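Long-range contacts in trehalose-6-phosphate phosphatase (Candida albicans, PDB 5DXI), which is a phosphatase of the HAD (haloacid dehalogenase-like) superfamily that binds magnesium, beryllium trifluoride and a glycan: residues 111-116 and 138-143; 170-175 and 186-191. All coordinates share one frame; numbering follows the deposited sequence.

Contact 1: residues 111-116 and 138-143. With GLC (alpha-D-glucopyranose), chain C.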
ATOM      1  N   MET A 111      11.090   5.474 -19.722  1.00 38.78           N
ATOM      2  CA  MET A 111      11.579   4.289 -19.022  1.00 39.64           C
ATOM      3  C   MET A 111      13.084   4.056 -19.170  1.00 41.80           C
ATOM      4  O   MET A 111      13.591   3.007 -18.775  1.00 40.72           O
ATOM      5  CB  MET A 111      10.825   3.052 -19.520  1.00 39.65           C
ATOM      6  CG  MET A 111       9.353   3.048 -19.152  1.00 39.87           C
ATOM      7  SD  MET A 111       9.171   3.062 -17.358  1.00 41.90           S
ATOM      8  CE  MET A 111       7.571   3.837 -17.149  1.00 39.42           C
ATOM      9  N   SER A 112      13.810   5.033 -19.702  1.00 40.43           N
ATOM     10  CA  SER A 112      15.219   4.808 -20.018  1.00 41.10           C
ATOM     11  C   SER A 112      16.104   4.758 -18.774  1.00 41.05           C
ATOM     12  O   SER A 112      17.267   4.372 -18.843  1.00 43.01           O
ATOM     13  CB  SER A 112      15.722   5.878 -20.993  1.00 46.28           C
ATOM     14  OG  SER A 112      15.707   7.169 -20.412  1.00 43.77           O
ATOM     15  N   TRP A 113      15.547   5.144 -17.633  1.00 40.77           N
ATOM     16  CA  TRP A 113      16.259   5.043 -16.370  1.00 39.67           C
ATOM     17  C   TRP A 113      16.458   3.589 -15.919  1.00 40.69           C
ATOM     18  O   TRP A 113      17.385   3.300 -15.169  1.00 38.74           O
ATOM     19  CB  TRP A 113      15.514   5.827 -15.284  1.00 37.51           C
ATOM     20  CG  TRP A 113      14.076   5.442 -15.152  1.00 37.17           C
ATOM     21  CD1 TRP A 113      13.016   5.998 -15.809  1.00 37.60           C
ATOM     22  CD2 TRP A 113      13.539   4.400 -14.330  1.00 38.70           C
ATOM     23  NE1 TRP A 113      11.846   5.374 -15.436  1.00 39.33           N
ATOM     24  CE2 TRP A 113      12.142   4.389 -14.528  1.00 35.54           C
ATOM     25  CE3 TRP A 113      14.101   3.480 -13.436  1.00 35.53           C
ATOM     26  CZ2 TRP A 113      11.302   3.495 -13.868  1.00 34.94           C
ATOM     27  CZ3 TRP A 113      13.263   2.599 -12.778  1.00 36.53           C
ATOM     28  CH2 TRP A 113      11.880   2.615 -12.993  1.00 35.11           C
ATOM     29  N   GLN A 114      15.604   2.688 -16.398  1.00 35.81           N
ATOM     30  CA  GLN A 114      15.561   1.311 -15.903  1.00 41.42           C
ATOM     31  C   GLN A 114      16.906   0.596 -16.012  1.00 45.56           C
ATOM     32  O   GLN A 114      17.362  -0.036 -15.053  1.00 44.44           O
ATOM     33  CB  GLN A 114      14.482   0.501 -16.641  1.00 38.30           C
ATOM     34  CG  GLN A 114      13.072   0.839 -16.196  1.00 35.14           C
ATOM     35  CD  GLN A 114      12.012   0.039 -16.916  1.00 37.17           C
ATOM     36  OE1 GLN A 114      12.125  -0.243 -18.107  1.00 38.16           O
ATOM     37  NE2 GLN A 114      10.955  -0.328 -16.192  1.00 38.03           N
ATOM     38  N   GLU A 115      17.545   0.707 -17.171  1.00 44.69           N
ATOM     39  CA  GLU A 115      18.810   0.020 -17.372  1.00 49.71           C
ATOM     40  C   GLU A 115      19.926   0.604 -16.529  1.00 47.99           C
ATOM     41  O   GLU A 115      20.810  -0.123 -16.086  1.00 48.28           O
ATOM     42  CB  GLU A 115      19.203   0.038 -18.846  1.00 52.49           C
ATOM     43  CG  GLU A 115      18.257  -0.771 -19.706  1.00 53.81           C
ATOM     44  CD  GLU A 115      18.097  -2.203 -19.203  1.00 61.72           C
ATOM     45  OE1 GLU A 115      19.117  -2.838 -18.828  1.00 64.88           O
ATOM     46  OE2 GLU A 115      16.938  -2.680 -19.152  1.00 67.91           O
ATOM     47  N   LYS A 116      19.873   1.905 -16.281  1.00 46.30           N
ATOM     48  CA  LYS A 116      20.871   2.520 -15.430  1.00 44.78           C
ATOM     49  C   LYS A 116      20.704   2.046 -13.988  1.00 47.51           C
ATOM     50  O   LYS A 116      21.686   1.769 -13.307  1.00 43.21           O
ATOM     51  CB  LYS A 116      20.809   4.040 -15.534  1.00 46.92           C
ATOM     52  CG  LYS A 116      21.257   4.539 -16.906  1.00 46.64           C
ATOM     53  CD  LYS A 116      21.127   6.045 -17.068  1.00 54.48           C
ATOM     54  CE  LYS A 116      21.568   6.467 -18.473  1.00 51.20           C
ATOM     55  NZ  LYS A 116      21.224   7.888 -18.750  1.00 54.34           N
ATOM     56  N   VAL A 138       7.475  -1.949 -14.562  1.00 29.35           N
ATOM     57  CA  VAL A 138       7.970  -0.595 -14.443  1.00 28.84           C
ATOM     58  C   VAL A 138       9.004  -0.496 -13.315  1.00 35.29           C
ATOM     59  O   VAL A 138      10.185  -0.250 -13.565  1.00 34.67           O
ATOM     60  CB  VAL A 138       6.809   0.393 -14.189  1.00 27.52           C
ATOM     61  CG1 VAL A 138       7.352   1.797 -13.986  1.00 27.11           C
ATOM     62  CG2 VAL A 138       5.830   0.347 -15.357  1.00 29.91           C
ATOM     63  N   ALA A 139       8.559  -0.730 -12.083  1.00 31.14           N
ATOM     64  CA  ALA A 139       9.424  -0.643 -10.917  1.00 32.05           C
ATOM     65  C   ALA A 139      10.516  -1.716 -10.927  1.00 31.07           C
ATOM     66  O   ALA A 139      10.323  -2.800 -11.463  1.00 29.79           O
ATOM     67  CB  ALA A 139       8.595  -0.756  -9.654  1.00 31.63           C
ATOM     68  N   LEU A 140      11.657  -1.396 -10.330  1.00 32.95           N
ATOM     69  CA  LEU A 140      12.715  -2.380 -10.092  1.00 34.26           C
ATOM     70  C   LEU A 140      12.985  -2.481  -8.605  1.00 32.83           C
ATOM     71  O   LEU A 140      12.923  -1.481  -7.887  1.00 34.92           O
ATOM     72  CB  LEU A 140      14.005  -2.010 -10.824  1.00 35.68           C
ATOM     73  CG  LEU A 140      14.023  -2.259 -12.332  1.00 42.29           C
ATOM     74  CD1 LEU A 140      13.531  -1.042 -13.085  1.00 40.78           C
ATOM     75  CD2 LEU A 140      15.415  -2.673 -12.798  1.00 46.14           C
ATOM     76  N   THR A 141      13.274  -3.692  -8.142  1.00 34.67           N
ATOM     77  CA  THR A 141      13.480  -3.944  -6.726  1.00 36.03           C
ATOM     78  C   THR A 141      14.799  -4.664  -6.489  1.00 33.32           C
ATOM     79  O   THR A 141      15.086  -5.664  -7.137  1.00 32.16           O
ATOM     80  CB  THR A 141      12.333  -4.799  -6.145  1.00 33.47           C
ATOM     81  OG1 THR A 141      11.080  -4.155  -6.396  1.00 34.37           O
ATOM     82  CG2 THR A 141      12.505  -4.987  -4.657  1.00 33.14           C
ATOM     83  N   TRP A 142      15.610  -4.147  -5.572  1.00 35.54           N
ATOM     84  CA  TRP A 142      16.782  -4.892  -5.137  1.00 38.35           C
ATOM     85  C   TRP A 142      16.527  -5.447  -3.739  1.00 37.34           C
ATOM     86  O   TRP A 142      16.306  -4.690  -2.790  1.00 36.67           O
ATOM     87  CB  TRP A 142      18.039  -4.023  -5.166  1.00 38.76           C
ATOM     88  CG  TRP A 142      19.285  -4.774  -4.767  1.00 39.99           C
ATOM     89  CD1 TRP A 142      19.835  -5.864  -5.395  1.00 42.82           C
ATOM     90  CD2 TRP A 142      20.133  -4.487  -3.648  1.00 42.14           C
ATOM     91  NE1 TRP A 142      20.970  -6.274  -4.729  1.00 41.92           N
ATOM     92  CE2 TRP A 142      21.176  -5.441  -3.658  1.00 44.46           C
ATOM     93  CE3 TRP A 142      20.113  -3.516  -2.642  1.00 39.68           C
ATOM     94  CZ2 TRP A 142      22.186  -5.449  -2.696  1.00 45.78           C
ATOM     95  CZ3 TRP A 142      21.121  -3.522  -1.690  1.00 45.77           C
ATOM     96  CH2 TRP A 142      22.140  -4.484  -1.722  1.00 46.90           C
ATOM     97  N   HIS A 143      16.532  -6.774  -3.641  1.00 36.48           N
ATOM     98  CA  HIS A 143      16.283  -7.482  -2.386  1.00 37.33           C
ATOM     99  C   HIS A 143      17.582  -7.870  -1.679  1.00 40.19           C
ATOM    100  O   HIS A 143      18.470  -8.432  -2.308  1.00 37.47           O
ATOM    101  CB  HIS A 143      15.486  -8.759  -2.630  1.00 35.18           C
ATOM    102  CG  HIS A 143      14.070  -8.542  -3.062  1.00 38.73           C
ATOM    103  ND1 HIS A 143      13.054  -8.266  -2.170  1.00 32.55           N
ATOM    104  CD2 HIS A 143      13.493  -8.599  -4.285  1.00 35.88           C
ATOM    105  CE1 HIS A 143      11.913  -8.163  -2.827  1.00 35.39           C
ATOM    106  NE2 HIS A 143      12.152  -8.357  -4.112  1.00 32.16           N
TER
HETATM  107  C1  GLC C   2       7.505  -7.823  -1.595  1.00 29.01           C
HETATM  108  C2  GLC C   2       7.880  -7.934  -3.067  1.00 31.87           C
HETATM  109  C3  GLC C   2       8.226  -6.544  -3.612  1.00 29.58           C
HETATM  110  C4  GLC C   2       7.054  -5.608  -3.374  1.00 30.35           C
HETATM  111  C5  GLC C   2       6.741  -5.578  -1.881  1.00 29.08           C
HETATM  112  C6  GLC C   2       5.498  -4.744  -1.634  1.00 30.66           C
HETATM  113  O1  GLC C   2       8.637  -7.409  -0.831  1.00 31.34           O
HETATM  114  O2  GLC C   2       8.992  -8.815  -3.193  1.00 29.35           O
HETATM  115  O3  GLC C   2       8.474  -6.619  -5.008  1.00 29.18           O
HETATM  116  O4  GLC C   2       7.373  -4.274  -3.824  1.00 29.84           O
HETATM  117  O5  GLC C   2       6.450  -6.880  -1.401  1.00 30.92           O
HETATM  118  O6  GLC C   2       4.371  -5.402  -2.225  1.00 28.91           O
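Gln114, near the start of helix 113-126, and Leu140, at the start of strand 140-143, have their CA atoms 7.4 Å apart, and side chains span most of the gap. The side chain of Gln114 runs straight beyond CG and delivers its amide to the loop before the strand. NE2 of Gln114 donates to O of Val138 at 2.7 Å, with an N-H...O angle of 152°. The donor sits in the carbonyl plane, on a lone pair, and the oxygen lies close to the plane of the amide. NE2 also bonds to the carbonyl of Lys137. Two successive carbonyls of the loop are thus held by one side-chain nitrogen, which fixes how the amide is turned. Trp113 CH2 comes within 3.4 Å of the same Val138 O.

Leu140 CD1 packs against both Trp113 and Gln114. It is 3.7 Å from Trp113 CZ3 and 3.7 Å from Gln114 CG. The Trp113 and Leu140 side chains pass in opposite directions. Gln114 CG lies over one face of the Trp113 ring, toward the rim. Met111 adds an apolar contact. Its chain bends at chi2, and Met111 CE lies 3.8 Å from Val138 CG1, the two side chains crossing at about a right angle.

Farther along the strand, Thr141 and His143 belong to the glycan pocket. CE1 of His143 is 3.0 Å from O2 of the glucose, which lies at the ring edge near its plane. His143 NE2 is bonded to Glu134.

Leu140 also packs on Asp118 and Phe121 of the helix. Strand 140-143 runs between antiparallel strands 132-135 and 181-186, and Trp113 reaches Val184 and Pro186 on the latter.

Contact 2: residues 170-175 and 186-191. With BEF (beryllium trifluoride ion), chain F.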
ATOM      1  N   GLU A 170      19.034  12.733 -12.721  1.00 47.05           N
ATOM      2  CA  GLU A 170      18.803  12.769 -14.159  1.00 47.47           C
ATOM      3  C   GLU A 170      17.355  12.483 -14.552  1.00 46.51           C
ATOM      4  O   GLU A 170      16.893  12.950 -15.590  1.00 44.85           O
ATOM      5  CB  GLU A 170      19.721  11.776 -14.868  1.00 46.99           C
ATOM      6  CG  GLU A 170      19.685  11.902 -16.386  1.00 53.21           C
ATOM      7  CD  GLU A 170      20.495  10.828 -17.087  1.00 57.93           C
ATOM      8  OE1 GLU A 170      21.154  10.024 -16.381  1.00 57.40           O
ATOM      9  OE2 GLU A 170      20.442  10.770 -18.340  1.00 56.34           O
ATOM     10  N   TYR A 171      16.655  11.690 -13.744  1.00 44.37           N
ATOM     11  CA  TYR A 171      15.262  11.347 -14.033  1.00 44.57           C
ATOM     12  C   TYR A 171      14.377  11.713 -12.860  1.00 40.51           C
ATOM     13  O   TYR A 171      14.857  11.864 -11.742  1.00 44.49           O
ATOM     14  CB  TYR A 171      15.092   9.855 -14.327  1.00 40.00           C
ATOM     15  CG  TYR A 171      15.870   9.336 -15.506  1.00 41.35           C
ATOM     16  CD1 TYR A 171      15.275   9.214 -16.751  1.00 39.31           C
ATOM     17  CD2 TYR A 171      17.197   8.954 -15.369  1.00 44.44           C
ATOM     18  CE1 TYR A 171      15.981   8.735 -17.829  1.00 43.00           C
ATOM     19  CE2 TYR A 171      17.915   8.465 -16.445  1.00 45.56           C
ATOM     20  CZ  TYR A 171      17.303   8.360 -17.672  1.00 45.45           C
ATOM     21  OH  TYR A 171      18.017   7.876 -18.741  1.00 46.89           O
ATOM     22  N   ASP A 172      13.087  11.873 -13.120  1.00 39.01           N
ATOM     23  CA  ASP A 172      12.119  12.024 -12.044  1.00 40.07           C
ATOM     24  C   ASP A 172      11.681  10.645 -11.548  1.00 39.19           C
ATOM     25  O   ASP A 172      10.568  10.194 -11.828  1.00 39.26           O
ATOM     26  CB  ASP A 172      10.919  12.844 -12.492  1.00 42.47           C
ATOM     27  CG  ASP A 172      11.246  14.316 -12.642  1.00 48.08           C
ATOM     28  OD1 ASP A 172      12.203  14.789 -11.979  1.00 47.56           O
ATOM     29  OD2 ASP A 172      10.557  14.993 -13.431  1.00 46.74           O
ATOM     30  N   VAL A 173      12.574   9.976 -10.829  1.00 37.44           N
ATOM     31  CA  VAL A 173      12.250   8.695 -10.211  1.00 37.00           C
ATOM     32  C   VAL A 173      12.401   8.816  -8.697  1.00 39.01           C
ATOM     33  O   VAL A 173      13.153   9.661  -8.193  1.00 39.56           O
ATOM     34  CB  VAL A 173      13.147   7.554 -10.725  1.00 35.62           C
ATOM     35  CG1 VAL A 173      12.950   7.351 -12.217  1.00 34.83           C
ATOM     36  CG2 VAL A 173      14.603   7.850 -10.421  1.00 40.76           C
ATOM     37  N   GLU A 174      11.671   7.977  -7.976  1.00 35.77           N
ATOM     38  CA  GLU A 174      11.754   7.938  -6.530  1.00 35.18           C
ATOM     39  C   GLU A 174      12.592   6.739  -6.118  1.00 35.51           C
ATOM     40  O   GLU A 174      12.381   5.647  -6.629  1.00 34.40           O
ATOM     41  CB  GLU A 174      10.370   7.836  -5.905  1.00 36.21           C
ATOM     42  CG  GLU A 174      10.394   7.969  -4.388  1.00 39.77           C
ATOM     43  CD  GLU A 174      10.776   9.372  -3.947  1.00 44.66           C
ATOM     44  OE1 GLU A 174      10.428  10.333  -4.671  1.00 42.90           O
ATOM     45  OE2 GLU A 174      11.432   9.509  -2.889  1.00 41.72           O
ATOM     46  N   VAL A 175      13.544   6.945  -5.215  1.00 33.54           N
ATOM     47  CA  VAL A 175      14.346   5.832  -4.689  1.00 38.30           C
ATOM     48  C   VAL A 175      13.857   5.482  -3.284  1.00 35.98           C
ATOM     49  O   VAL A 175      14.118   6.217  -2.327  1.00 38.35           O
ATOM     50  CB  VAL A 175      15.869   6.159  -4.653  1.00 40.22           C
ATOM     51  CG1 VAL A 175      16.658   4.980  -4.105  1.00 41.44           C
ATOM     52  CG2 VAL A 175      16.381   6.525  -6.045  1.00 38.64           C
ATOM     53  N   PRO A 186       8.916   5.640 -11.132  1.00 35.92           N
ATOM     54  CA  PRO A 186       8.653   7.036 -11.500  1.00 35.36           C
ATOM     55  C   PRO A 186       8.081   7.784 -10.326  1.00 33.78           C
ATOM     56  O   PRO A 186       7.305   7.213  -9.557  1.00 30.81           O
ATOM     57  CB  PRO A 186       7.623   6.927 -12.630  1.00 32.96           C
ATOM     58  CG  PRO A 186       7.865   5.578 -13.228  1.00 34.13           C
ATOM     59  CD  PRO A 186       8.249   4.701 -12.057  1.00 32.70           C
ATOM     60  N   LYS A 187       8.501   9.032 -10.165  1.00 34.23           N
ATOM     61  CA  LYS A 187       8.127   9.799  -9.001  1.00 37.14           C
ATOM     62  C   LYS A 187       6.656  10.193  -9.039  1.00 37.61           C
ATOM     63  O   LYS A 187       6.025  10.353  -7.992  1.00 38.07           O
ATOM     64  CB  LYS A 187       9.022  11.037  -8.865  1.00 43.24           C
ATOM     65  CG  LYS A 187       8.880  11.730  -7.525  1.00 45.54           C
ATOM     66  CD  LYS A 187      10.106  12.575  -7.169  1.00 48.05           C
ATOM     67  CE  LYS A 187      10.109  13.895  -7.899  1.00 52.48           C
ATOM     68  NZ  LYS A 187       9.024  14.780  -7.390  1.00 61.02           N
ATOM     69  N   PHE A 188       6.099  10.351 -10.233  1.00 34.69           N
ATOM     70  CA  PHE A 188       4.763  10.928 -10.324  1.00 39.22           C
ATOM     71  C   PHE A 188       3.649   9.885 -10.429  1.00 38.98           C
ATOM     72  O   PHE A 188       2.489  10.237 -10.641  1.00 38.82           O
ATOM     73  CB  PHE A 188       4.709  11.906 -11.506  1.00 42.29           C
ATOM     74  CG  PHE A 188       5.660  13.060 -11.348  1.00 43.12           C
ATOM     75  CD1 PHE A 188       5.413  14.052 -10.411  1.00 47.40           C
ATOM     76  CD2 PHE A 188       6.817  13.136 -12.107  1.00 44.29           C
ATOM     77  CE1 PHE A 188       6.297  15.109 -10.244  1.00 50.56           C
ATOM     78  CE2 PHE A 188       7.705  14.185 -11.943  1.00 50.29           C
ATOM     79  CZ  PHE A 188       7.444  15.173 -11.009  1.00 47.20           C
ATOM     80  N   VAL A 189       4.009   8.611 -10.281  1.00 35.61           N
ATOM     81  CA  VAL A 189       3.051   7.558  -9.925  1.00 35.55           C
ATOM     82  C   VAL A 189       3.415   7.039  -8.523  1.00 38.60           C
ATOM     83  O   VAL A 189       4.597   6.875  -8.214  1.00 38.81           O
ATOM     84  CB  VAL A 189       3.038   6.384 -10.935  1.00 36.78           C
ATOM     85  CG1 VAL A 189       2.386   6.789 -12.265  1.00 42.06           C
ATOM     86  CG2 VAL A 189       4.439   5.826 -11.151  1.00 37.12           C
ATOM     87  N   ASN A 190       2.411   6.817  -7.677  1.00 34.47           N
ATOM     88  CA  ASN A 190       2.627   6.299  -6.324  1.00 34.24           C
ATOM     89  C   ASN A 190       1.299   5.904  -5.679  1.00 31.31           C
ATOM     90  O   ASN A 190       0.229   6.211  -6.218  1.00 28.27           O
ATOM     91  CB  ASN A 190       3.343   7.324  -5.442  1.00 31.93           C
ATOM     92  CG  ASN A 190       2.580   8.635  -5.344  1.00 35.56           C
ATOM     93  OD1 ASN A 190       1.584   8.739  -4.614  1.00 32.33           O
ATOM     94  ND2 ASN A 190       3.064   9.658  -6.059  1.00 35.17           N
ATOM     95  N   LYS A 191       1.366   5.223  -4.535  1.00 29.06           N
ATOM     96  CA  LYS A 191       0.160   4.716  -3.882  1.00 28.27           C
ATOM     97  C   LYS A 191      -0.763   5.863  -3.435  1.00 27.65           C
ATOM     98  O   LYS A 191      -1.969   5.677  -3.312  1.00 28.60           O
ATOM     99  CB  LYS A 191       0.521   3.825  -2.690  1.00 26.58           C
ATOM    100  CG  LYS A 191       1.208   2.494  -3.044  1.00 23.98           C
ATOM    101  CD  LYS A 191       1.152   1.511  -1.864  1.00 22.70           C
ATOM    102  CE  LYS A 191       1.728   0.113  -2.218  1.00 23.23           C
ATOM    103  NZ  LYS A 191       1.619  -0.801  -1.020  1.00 21.87           N
TER
HETATM  104 BE   BEF F 402       2.124  -3.709   0.105  1.00 26.46          BE
HETATM  105  F1  BEF F 402       3.257  -2.963  -1.029  1.00 28.77           F
HETATM  106  F2  BEF F 402       3.461  -4.639   0.786  1.00 26.93           F
HETATM  107  F3  BEF F 402       1.748  -5.087  -0.935  1.00 26.83           F
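Val173 and Pro186 form an antiparallel, non-hydrogen-bonded pair at the open end of the beta hairpin made by strands 173-178 and 181-186. Their CA atoms are 4.2 Å apart and their side chains diverge. Just outside this pair, Lys187 N donates to O of Asp172 at 2.9 Å. Asp172 is the centre of an inverse gamma turn leading into the strand.

The Lys187 side chain starts toward the other segment. Lys187 CB lies 3.4 Å from Asp172 O. CG and then CD of Lys187 pass beside OE1 of Glu174, with CD 3.4 Å from that oxygen. The chain then bends at chi3 (79°) and again at chi4, which carries the tip away. Lys187 NZ ends 5.4 Å from Glu174 OE1, too far for a salt bridge, though the opposite charges probably still attract.

Phe188 meets Asp172 with its ring edge. Phe188 CE2 is 3.3 Å from Asp172 OD2, which lies in the ring plane, and the carboxylate stands 85° to the ring. Three residues on, after Asn190 caps helix 191-199, the extended side chain of Lys191 enters the beryllium trifluoride pocket, where its NZ donates to F1 of beryllium trifluoride at 2.7 Å.

In the fold
From the N terminus, contact 1 comes first. It closes the loop from helix 113-126 through strand 132-135 to strand 140-143. The chain then passes through helices 149-165 and 167-170 before contact 2 closes the hairpin of strands 173-178 and 181-186. The two loops follow in series and neither crosses the other. They meet side by side on one four-stranded antiparallel sheet. Lys116 forms a salt bridge with Glu170, Trp113 packs on Tyr171, and Val138 CG1 lies against Pro186 CD. Contact 1 joins helix 113-126 to this sheet. Contact 2 leads from the sheet on to helix 191-199, whose first residue, Lys191, is part of the beryllium trifluoride pocket.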